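Local coordinates for protein sulfur oxygenase/reductase (Halothiobacillus neapolitanus, PDB 6QPA) that probably catalyses the oxygen-dependent oxidation and reduction of elemental sulfur at a mononuclear iron site, in a 24-subunit assembly, at residues 84-96 and 229-243. Numbering follows the deposited sequence.
Sequences DVHSHEEMHHDNF and PEYNTNYGNKVHDKP. With SO4 (sulfate ion), chain Z.
Tyr231 lays one face of its phenol ring under His93, whose ND1 stands 3.4 Å above the ring plane over its centre, the two rings at 89° in a T-shaped stack. The edge of Tyr231 meets a face of Phe96 in a second T-shaped pair, Tyr231 CD2 lying 3.8 Å from Phe96 CD1, so one ring offers a face to one neighbour and an edge to the next. Beyond His93, Val239 sets CG2 over a face of the imidazole in a CH-pi contact, 4.0 Å from the ring centroid, and sends CG1, anti to its backbone N (chi1 178°), to the helix backbone at Glu90 N. Helix 85-94 carries the HExxH sequence whose two histidines, His88 and His92, bind the iron together with Glu116 in a facial triad of two histidines and one carboxylate; loop 229-243 packs on the helix along Val85, His86, Glu89, Glu90 and His93, and beyond its end on Phe96. No direct hydrogen bond joins the segments. Instead two waters link Tyr231 OH to Glu89 OE1, one of them 2.6 Å from the hydroxyl and also donating to Glu89 O, while OE2 is held by Tyr118 and Ser205. A leucine in place of Tyr231 would probably leave both waters without their hydroxyl partner and His93 without its aromatic face. Toward the helix start, His86 CA makes a CH...O contact with His240 O, and a third water accepts from His86 N and donates to Asp241 O, the latter 2.6 Å from the water.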
ATOM      1  N   ASP A  84     -36.535  -5.544  59.372  1.00 35.19           N
ATOM      2  CA  ASP A  84     -35.988  -4.700  60.422  1.00 30.89           C
ATOM      3  C   ASP A  84     -34.475  -4.722  60.337  1.00 37.53           C
ATOM      4  O   ASP A  84     -33.883  -5.530  59.615  1.00 38.03           O
ATOM      5  CB  ASP A  84     -36.460  -5.155  61.807  1.00 31.02           C
ATOM      6  CG  ASP A  84     -36.326  -6.653  62.001  1.00 40.24           C
ATOM      7  OD1 ASP A  84     -35.259  -7.230  61.695  1.00 39.31           O
ATOM      8  OD2 ASP A  84     -37.314  -7.266  62.433  1.00 44.19           O
ATOM      9  N   VAL A  85     -33.853  -3.838  61.125  1.00 36.73           N
ATOM     10  CA  VAL A  85     -32.399  -3.763  61.169  1.00 30.35           C
ATOM     11  C   VAL A  85     -31.815  -5.091  61.624  1.00 30.70           C
ATOM     12  O   VAL A  85     -30.851  -5.592  61.038  1.00 30.80           O
ATOM     13  CB  VAL A  85     -31.965  -2.609  62.093  1.00 39.28           C
ATOM     14  CG1 VAL A  85     -30.484  -2.722  62.464  1.00 35.91           C
ATOM     15  CG2 VAL A  85     -32.244  -1.278  61.433  1.00 34.10           C
ATOM     16  N   HIS A  86     -32.422  -5.707  62.648  1.00 35.42           N
ATOM     17  CA  HIS A  86     -31.857  -6.922  63.225  1.00 34.49           C
ATOM     18  C   HIS A  86     -31.735  -8.023  62.186  1.00 36.45           C
ATOM     19  O   HIS A  86     -30.770  -8.793  62.201  1.00 35.08           O
ATOM     20  CB  HIS A  86     -32.710  -7.432  64.392  1.00 36.29           C
ATOM     21  CG  HIS A  86     -32.162  -8.683  65.019  1.00 42.09           C
ATOM     22  ND1 HIS A  86     -32.552  -9.949  64.632  1.00 43.75           N
ATOM     23  CD2 HIS A  86     -31.214  -8.862  65.972  1.00 43.11           C
ATOM     24  CE1 HIS A  86     -31.891 -10.851  65.335  1.00 39.33           C
ATOM     25  NE2 HIS A  86     -31.077 -10.217  66.160  1.00 41.33           N
ATOM     26  N   SER A  87     -32.719  -8.128  61.293  1.00 31.69           N
ATOM     27  CA  SER A  87     -32.664  -9.163  60.271  1.00 37.06           C
ATOM     28  C   SER A  87     -31.443  -8.990  59.383  1.00 37.33           C
ATOM     29  O   SER A  87     -30.751  -9.965  59.069  1.00 34.69           O
ATOM     30  CB  SER A  87     -33.952  -9.164  59.458  1.00 32.15           C
ATOM     31  OG  SER A  87     -35.037  -9.512  60.308  1.00 33.49           O
ATOM     32  N   HIS A  88     -31.152  -7.758  58.981  1.00 31.54           N
ATOM     33  CA  HIS A  88     -29.982  -7.532  58.143  1.00 37.91           C
ATOM     34  C   HIS A  88     -28.696  -7.844  58.900  1.00 34.43           C
ATOM     35  O   HIS A  88     -27.803  -8.523  58.377  1.00 34.05           O
ATOM     36  CB  HIS A  88     -29.988  -6.093  57.627  1.00 37.05           C
ATOM     37  CG  HIS A  88     -28.812  -5.743  56.763  1.00 36.07           C
ATOM     38  ND1 HIS A  88     -27.864  -4.814  57.142  1.00 40.82           N
ATOM     39  CD2 HIS A  88     -28.428  -6.194  55.548  1.00 38.93           C
ATOM     40  CE1 HIS A  88     -26.954  -4.701  56.191  1.00 40.52           C
ATOM     41  NE2 HIS A  88     -27.278  -5.522  55.207  1.00 41.09           N
ATOM     42  N   GLU A  89     -28.585  -7.362  60.140  1.00 35.53           N
ATOM     43  CA  GLU A  89     -27.383  -7.610  60.930  1.00 31.77           C
ATOM     44  C   GLU A  89     -27.195  -9.094  61.199  1.00 42.07           C
ATOM     45  O   GLU A  89     -26.065  -9.594  61.222  1.00 31.72           O
ATOM     46  CB  GLU A  89     -27.453  -6.836  62.248  1.00 30.94           C
ATOM     47  CG  GLU A  89     -27.395  -5.314  62.088  1.00 30.48           C
ATOM     48  CD  GLU A  89     -26.047  -4.828  61.581  1.00 33.03           C
ATOM     49  OE1 GLU A  89     -25.005  -5.421  61.958  1.00 34.79           O
ATOM     50  OE2 GLU A  89     -26.016  -3.863  60.788  1.00 35.17           O
ATOM     51  N   GLU A  90     -28.293  -9.812  61.421  1.00 31.92           N
ATOM     52  CA  GLU A  90     -28.185 -11.234  61.689  1.00 32.36           C
ATOM     53  C   GLU A  90     -27.745 -11.996  60.448  1.00 40.26           C
ATOM     54  O   GLU A  90     -26.888 -12.887  60.526  1.00 34.99           O
ATOM     55  CB  GLU A  90     -29.522 -11.753  62.199  1.00 32.60           C
ATOM     56  CG  GLU A  90     -29.476 -13.185  62.606  1.00 43.24           C
ATOM     57  CD  GLU A  90     -30.759 -13.611  63.279  1.00 49.56           C
ATOM     58  OE1 GLU A  90     -31.818 -13.564  62.612  1.00 45.76           O
ATOM     59  OE2 GLU A  90     -30.709 -13.951  64.485  1.00 49.17           O
ATOM     60  N   MET A  91     -28.309 -11.654  59.290  1.00 41.82           N
ATOM     61  CA  MET A  91     -27.873 -12.282  58.051  1.00 32.78           C
ATOM     62  C   MET A  91     -26.375 -12.084  57.844  1.00 38.15           C
ATOM     63  O   MET A  91     -25.650 -13.041  57.554  1.00 38.87           O
ATOM     64  CB  MET A  91     -28.681 -11.730  56.875  1.00 34.40           C
ATOM     65  CG  MET A  91     -28.396 -12.405  55.522  1.00 43.30           C
ATOM     66  SD  MET A  91     -26.857 -11.840  54.726  1.00 53.22           S
ATOM     67  CE  MET A  91     -27.103 -10.046  54.687  1.00 44.11           C
ATOM     68  N   HIS A  92     -25.887 -10.842  58.002  1.00 32.20           N
ATOM     69  CA  HIS A  92     -24.450 -10.589  57.876  1.00 35.58           C
ATOM     70  C   HIS A  92     -23.642 -11.410  58.874  1.00 38.40           C
ATOM     71  O   HIS A  92     -22.553 -11.895  58.552  1.00 37.15           O
ATOM     72  CB  HIS A  92     -24.134  -9.107  58.085  1.00 31.56           C
ATOM     73  CG  HIS A  92     -24.075  -8.310  56.823  1.00 47.59           C
ATOM     74  ND1 HIS A  92     -23.115  -8.522  55.859  1.00 51.98           N
ATOM     75  CD2 HIS A  92     -24.826  -7.271  56.388  1.00 52.19           C
ATOM     76  CE1 HIS A  92     -23.293  -7.665  54.867  1.00 57.70           C
ATOM     77  NE2 HIS A  92     -24.326  -6.894  55.164  1.00 57.69           N
ATOM     78  N   HIS A  93     -24.142 -11.555  60.097  1.00 32.26           N
ATOM     79  CA  HIS A  93     -23.437 -12.354  61.085  1.00 34.84           C
ATOM     80  C   HIS A  93     -23.439 -13.827  60.701  1.00 34.81           C
ATOM     81  O   HIS A  93     -22.392 -14.481  60.704  1.00 36.75           O
ATOM     82  CB  HIS A  93     -24.065 -12.156  62.467  1.00 34.59           C
ATOM     83  CG  HIS A  93     -23.559 -13.132  63.479  1.00 44.82           C
ATOM     84  ND1 HIS A  93     -22.424 -12.909  64.232  1.00 44.79           N
ATOM     85  CD2 HIS A  93     -24.014 -14.356  63.836  1.00 42.11           C
ATOM     86  CE1 HIS A  93     -22.211 -13.948  65.013  1.00 38.95           C
ATOM     87  NE2 HIS A  93     -23.156 -14.841  64.790  1.00 43.46           N
ATOM     88  N   ASP A  94     -24.615 -14.365  60.369  1.00 33.81           N
ATOM     89  CA  ASP A  94     -24.741 -15.788  60.097  1.00 36.97           C
ATOM     90  C   ASP A  94     -23.994 -16.210  58.838  1.00 42.59           C
ATOM     91  O   ASP A  94     -23.633 -17.381  58.712  1.00 47.38           O
ATOM     92  CB  ASP A  94     -26.220 -16.180  59.983  1.00 38.83           C
ATOM     93  CG  ASP A  94     -26.980 -16.070  61.315  1.00 43.17           C
ATOM     94  OD1 ASP A  94     -26.357 -15.863  62.376  1.00 44.73           O
ATOM     95  OD2 ASP A  94     -28.222 -16.204  61.295  1.00 49.22           O
ATOM     96  N   ASN A  95     -23.763 -15.299  57.900  1.00 36.25           N
ATOM     97  CA  ASN A  95     -23.105 -15.646  56.652  1.00 38.18           C
ATOM     98  C   ASN A  95     -21.797 -14.881  56.505  1.00 33.31           C
ATOM     99  O   ASN A  95     -21.338 -14.610  55.389  1.00 36.48           O
ATOM    100  CB  ASN A  95     -24.041 -15.375  55.477  1.00 42.22           C
ATOM    101  CG  ASN A  95     -25.363 -16.122  55.604  1.00 48.21           C
ATOM    102  OD1 ASN A  95     -26.393 -15.519  55.893  1.00 52.38           O
ATOM    103  ND2 ASN A  95     -25.337 -17.431  55.396  1.00 45.53           N
ATOM    104  N   PHE A  96     -21.185 -14.525  57.635  1.00 33.12           N
ATOM    105  CA  PHE A  96     -20.067 -13.590  57.592  1.00 36.06           C
ATOM    106  C   PHE A  96     -18.900 -14.143  56.773  1.00 33.77           C
ATOM    107  O   PHE A  96     -18.297 -13.422  55.968  1.00 33.87           O
ATOM    108  CB  PHE A  96     -19.622 -13.227  59.007  1.00 33.51           C
ATOM    109  CG  PHE A  96     -18.548 -12.175  59.034  1.00 38.15           C
ATOM    110  CD1 PHE A  96     -18.844 -10.860  58.717  1.00 36.19           C
ATOM    111  CD2 PHE A  96     -17.235 -12.511  59.320  1.00 39.03           C
ATOM    112  CE1 PHE A  96     -17.857  -9.889  58.719  1.00 39.63           C
ATOM    113  CE2 PHE A  96     -16.241 -11.550  59.321  1.00 38.14           C
ATOM    114  CZ  PHE A  96     -16.552 -10.237  59.021  1.00 36.94           C
ATOM    115  N   PRO A 229     -11.548 -12.640  58.912  1.00 42.04           N
ATOM    116  CA  PRO A 229     -11.394 -12.229  60.312  1.00 42.84           C
ATOM    117  C   PRO A 229     -12.578 -12.704  61.140  1.00 43.80           C
ATOM    118  O   PRO A 229     -13.591 -13.168  60.616  1.00 39.72           O
ATOM    119  CB  PRO A 229     -11.347 -10.700  60.234  1.00 42.94           C
ATOM    120  CG  PRO A 229     -12.142 -10.374  59.010  1.00 40.23           C
ATOM    121  CD  PRO A 229     -11.852 -11.500  58.026  1.00 38.45           C
ATOM    122  N   GLU A 230     -12.426 -12.600  62.460  1.00 43.25           N
ATOM    123  CA  GLU A 230     -13.553 -12.799  63.367  1.00 46.86           C
ATOM    124  C   GLU A 230     -14.584 -11.683  63.215  1.00 42.92           C
ATOM    125  O   GLU A 230     -14.244 -10.525  62.963  1.00 41.51           O
ATOM    126  CB  GLU A 230     -13.068 -12.866  64.818  1.00 50.79           C
ATOM    127  CG  GLU A 230     -12.228 -14.086  65.140  1.00 60.94           C
ATOM    128  CD  GLU A 230     -12.950 -15.384  64.807  1.00 67.45           C
ATOM    129  OE1 GLU A 230     -12.515 -16.086  63.869  1.00 70.98           O
ATOM    130  OE2 GLU A 230     -13.973 -15.684  65.464  1.00 72.53           O
ATOM    131  N   TYR A 231     -15.854 -12.043  63.361  1.00 40.78           N
ATOM    132  CA  TYR A 231     -16.927 -11.060  63.379  1.00 39.51           C
ATOM    133  C   TYR A 231     -16.746 -10.136  64.581  1.00 43.82           C
ATOM    134  O   TYR A 231     -16.940 -10.553  65.727  1.00 43.34           O
ATOM    135  CB  TYR A 231     -18.274 -11.791  63.404  1.00 35.51           C
ATOM    136  CG  TYR A 231     -19.498 -10.914  63.459  1.00 36.79           C
ATOM    137  CD1 TYR A 231     -20.007 -10.476  64.676  1.00 28.87           C
ATOM    138  CD2 TYR A 231     -20.154 -10.517  62.284  1.00 38.56           C
ATOM    139  CE1 TYR A 231     -21.151  -9.650  64.728  1.00 34.07           C
ATOM    140  CE2 TYR A 231     -21.286  -9.714  62.329  1.00 32.69           C
ATOM    141  CZ  TYR A 231     -21.776  -9.279  63.561  1.00 35.41           C
ATOM    142  OH  TYR A 231     -22.893  -8.477  63.614  1.00 36.41           O
ATOM    143  N   ASN A 232     -16.368  -8.884  64.333  1.00 39.30           N
ATOM    144  CA  ASN A 232     -16.128  -7.939  65.414  1.00 36.81           C
ATOM    145  C   ASN A 232     -15.989  -6.541  64.827  1.00 43.72           C
ATOM    146  O   ASN A 232     -15.618  -6.378  63.659  1.00 39.40           O
ATOM    147  CB  ASN A 232     -14.893  -8.324  66.229  1.00 36.01           C
ATOM    148  CG  ASN A 232     -14.884  -7.680  67.634  1.00 36.92           C
ATOM    149  OD1 ASN A 232     -15.869  -7.113  68.080  1.00 42.27           O
ATOM    150  ND2 ASN A 232     -13.768  -7.783  68.316  1.00 44.02           N
ATOM    151  N   THR A 233     -16.358  -5.537  65.625  1.00 38.70           N
ATOM    152  CA  THR A 233     -16.330  -4.146  65.180  1.00 43.14           C
ATOM    153  C   THR A 233     -15.876  -3.277  66.346  1.00 39.16           C
ATOM    154  O   THR A 233     -15.699  -3.760  67.464  1.00 36.62           O
ATOM    155  CB  THR A 233     -17.707  -3.664  64.684  1.00 37.49           C
ATOM    156  OG1 THR A 233     -18.609  -3.607  65.790  1.00 36.98           O
ATOM    157  CG2 THR A 233     -18.298  -4.577  63.615  1.00 33.04           C
ATOM    158  N   ASN A 234     -15.725  -1.973  66.095  1.00 38.83           N
ATOM    159  CA  ASN A 234     -15.474  -1.056  67.203  1.00 34.87           C
ATOM    160  C   ASN A 234     -16.688  -0.924  68.117  1.00 39.85           C
ATOM    161  O   ASN A 234     -16.604  -0.266  69.153  1.00 39.54           O
ATOM    162  CB  ASN A 234     -15.040   0.318  66.668  1.00 34.02           C
ATOM    163  CG  ASN A 234     -13.610   0.315  66.124  1.00 34.68           C
ATOM    164  OD1 ASN A 234     -12.790  -0.521  66.514  1.00 33.76           O
ATOM    165  ND2 ASN A 234     -13.312   1.238  65.206  1.00 28.31           N
ATOM    166  N   TYR A 235     -17.807  -1.549  67.758  1.00 38.77           N
ATOM    167  CA  TYR A 235     -18.997  -1.614  68.593  1.00 40.02           C
ATOM    168  C   TYR A 235     -19.213  -3.006  69.189  1.00 42.21           C
ATOM    169  O   TYR A 235     -20.338  -3.345  69.573  1.00 46.92           O
ATOM    170  CB  TYR A 235     -20.205  -1.174  67.764  1.00 32.02           C
ATOM    171  CG  TYR A 235     -20.172   0.297  67.420  1.00 37.91           C
ATOM    172  CD1 TYR A 235     -20.586   1.272  68.351  1.00 40.76           C
ATOM    173  CD2 TYR A 235     -19.640   0.727  66.211  1.00 34.89           C
ATOM    174  CE1 TYR A 235     -20.533   2.636  68.037  1.00 36.00           C
ATOM    175  CE2 TYR A 235     -19.571   2.071  65.890  1.00 39.27           C
ATOM    176  CZ  TYR A 235     -20.015   3.020  66.798  1.00 42.57           C
ATOM    177  OH  TYR A 235     -19.926   4.339  66.443  1.00 35.57           O
ATOM    178  N   GLY A 236     -18.163  -3.823  69.272  1.00 32.69           N
ATOM    179  CA  GLY A 236     -18.295  -5.165  69.828  1.00 30.39           C
ATOM    180  C   GLY A 236     -18.726  -6.170  68.775  1.00 37.26           C
ATOM    181  O   GLY A 236     -18.820  -5.853  67.583  1.00 35.80           O
ATOM    182  N   ASN A 237     -19.036  -7.397  69.230  1.00 35.66           N
ATOM    183  CA  ASN A 237     -19.293  -8.520  68.326  1.00 39.06           C
ATOM    184  C   ASN A 237     -20.718  -9.065  68.424  1.00 38.90           C
ATOM    185  O   ASN A 237     -20.979 -10.185  67.977  1.00 41.18           O
ATOM    186  CB  ASN A 237     -18.268  -9.647  68.537  1.00 39.17           C
ATOM    187  CG  ASN A 237     -18.418 -10.380  69.884  1.00 44.27           C
ATOM    188  OD1 ASN A 237     -19.206  -9.998  70.755  1.00 36.84           O
ATOM    189  ND2 ASN A 237     -17.608 -11.427  70.062  1.00 43.09           N
ATOM    190  N   LYS A 238     -21.652  -8.308  68.983  1.00 35.02           N
ATOM    191  CA  LYS A 238     -23.023  -8.799  69.051  1.00 30.59           C
ATOM    192  C   LYS A 238     -23.810  -8.393  67.808  1.00 36.57           C
ATOM    193  O   LYS A 238     -23.430  -7.485  67.068  1.00 37.10           O
ATOM    194  CB  LYS A 238     -23.724  -8.289  70.310  1.00 44.15           C
ATOM    195  CG  LYS A 238     -23.042  -8.789  71.589  1.00 65.04           C
ATOM    196  CD  LYS A 238     -22.932 -10.327  71.596  1.00 72.53           C
ATOM    197  CE  LYS A 238     -22.248 -10.830  72.850  1.00 76.80           C
ATOM    198  NZ  LYS A 238     -20.812 -10.422  72.916  1.00 76.32           N
ATOM    199  N   VAL A 239     -24.903  -9.112  67.573  1.00 32.23           N
ATOM    200  CA  VAL A 239     -25.831  -8.800  66.493  1.00 40.82           C
ATOM    201  C   VAL A 239     -26.754  -7.694  66.991  1.00 40.34           C
ATOM    202  O   VAL A 239     -27.498  -7.881  67.958  1.00 39.91           O
ATOM    203  CB  VAL A 239     -26.634 -10.043  66.080  1.00 44.61           C
ATOM    204  CG1 VAL A 239     -27.632  -9.700  64.974  1.00 44.37           C
ATOM    205  CG2 VAL A 239     -25.706 -11.182  65.684  1.00 39.66           C
ATOM    206  N   HIS A 240     -26.695  -6.537  66.346  1.00 41.34           N
ATOM    207  CA  HIS A 240     -27.413  -5.362  66.822  1.00 47.07           C
ATOM    208  C   HIS A 240     -28.863  -5.330  66.362  1.00 40.43           C
ATOM    209  O   HIS A 240     -29.189  -5.763  65.254  1.00 39.99           O
ATOM    210  CB  HIS A 240     -26.696  -4.098  66.362  1.00 48.83           C
ATOM    211  CG  HIS A 240     -25.437  -3.839  67.113  1.00 51.48           C
ATOM    212  ND1 HIS A 240     -24.262  -4.506  66.848  1.00 52.43           N
ATOM    213  CD2 HIS A 240     -25.174  -3.006  68.145  1.00 51.05           C
ATOM    214  CE1 HIS A 240     -23.325  -4.088  67.679  1.00 52.67           C
ATOM    215  NE2 HIS A 240     -23.854  -3.181  68.480  1.00 55.40           N
ATOM    216  N   ASP A 241     -29.728  -4.825  67.251  1.00 37.23           N
ATOM    217  CA  ASP A 241     -31.123  -4.505  66.958  1.00 38.41           C
ATOM    218  C   ASP A 241     -31.271  -3.136  66.308  1.00 38.20           C
ATOM    219  O   ASP A 241     -32.246  -2.890  65.587  1.00 37.52           O
ATOM    220  CB  ASP A 241     -31.928  -4.480  68.255  1.00 52.53           C
ATOM    221  CG  ASP A 241     -32.307  -5.841  68.733  1.00 70.93           C
ATOM    222  OD1 ASP A 241     -32.158  -6.814  67.966  1.00 77.92           O
ATOM    223  OD2 ASP A 241     -32.746  -5.938  69.893  1.00 78.21           O
ATOM    224  N   LYS A 242     -30.365  -2.219  66.617  1.00 30.51           N
ATOM    225  CA  LYS A 242     -30.309  -0.870  66.097  1.00 34.34           C
ATOM    226  C   LYS A 242     -28.972  -0.672  65.400  1.00 32.79           C
ATOM    227  O   LYS A 242     -27.995  -1.333  65.760  1.00 34.24           O
ATOM    228  CB  LYS A 242     -30.466   0.148  67.236  1.00 35.35           C
ATOM    229  CG  LYS A 242     -31.797   0.050  67.951  1.00 46.27           C
ATOM    230  CD  LYS A 242     -31.872   1.006  69.127  1.00 62.02           C
ATOM    231  CE  LYS A 242     -33.223   0.906  69.828  1.00 77.12           C
ATOM    232  NZ  LYS A 242     -33.308   1.836  70.997  1.00 86.55           N
ATOM    233  N   PRO A 243     -28.888   0.210  64.410  1.00 37.30           N
ATOM    234  CA  PRO A 243     -27.606   0.421  63.726  1.00 34.89           C
ATOM    235  C   PRO A 243     -26.526   0.744  64.737  1.00 32.93           C
ATOM    236  O   PRO A 243     -26.764   1.526  65.669  1.00 33.62           O
ATOM    237  CB  PRO A 243     -27.885   1.617  62.801  1.00 31.36           C
ATOM    238  CG  PRO A 243     -29.400   1.549  62.560  1.00 28.85           C
ATOM    239  CD  PRO A 243     -29.966   1.063  63.866  1.00 34.53           C
TER
HETATM  240  S   SO4 Z 402     -28.729  -2.864  70.136  1.00 79.89           S
HETATM  241  O1  SO4 Z 402     -27.448  -2.770  70.836  1.00 75.65           O
HETATM  242  O2  SO4 Z 402     -28.598  -2.193  68.846  1.00 87.96           O
HETATM  243  O3  SO4 Z 402     -29.061  -4.268  69.914  1.00 80.33           O
HETATM  244  O4  SO4 Z 402     -29.798  -2.230  70.920  1.00 80.28           O
HETATM  245  O   HOH W   1     -34.092  -4.382  64.607  1.00 31.22           O
HETATM  246  O   HOH W   2     -24.007  -7.896  61.292  1.00 35.53           O
HETATM  247  O   HOH W   3     -24.124  -6.060  64.415  1.00 40.05           O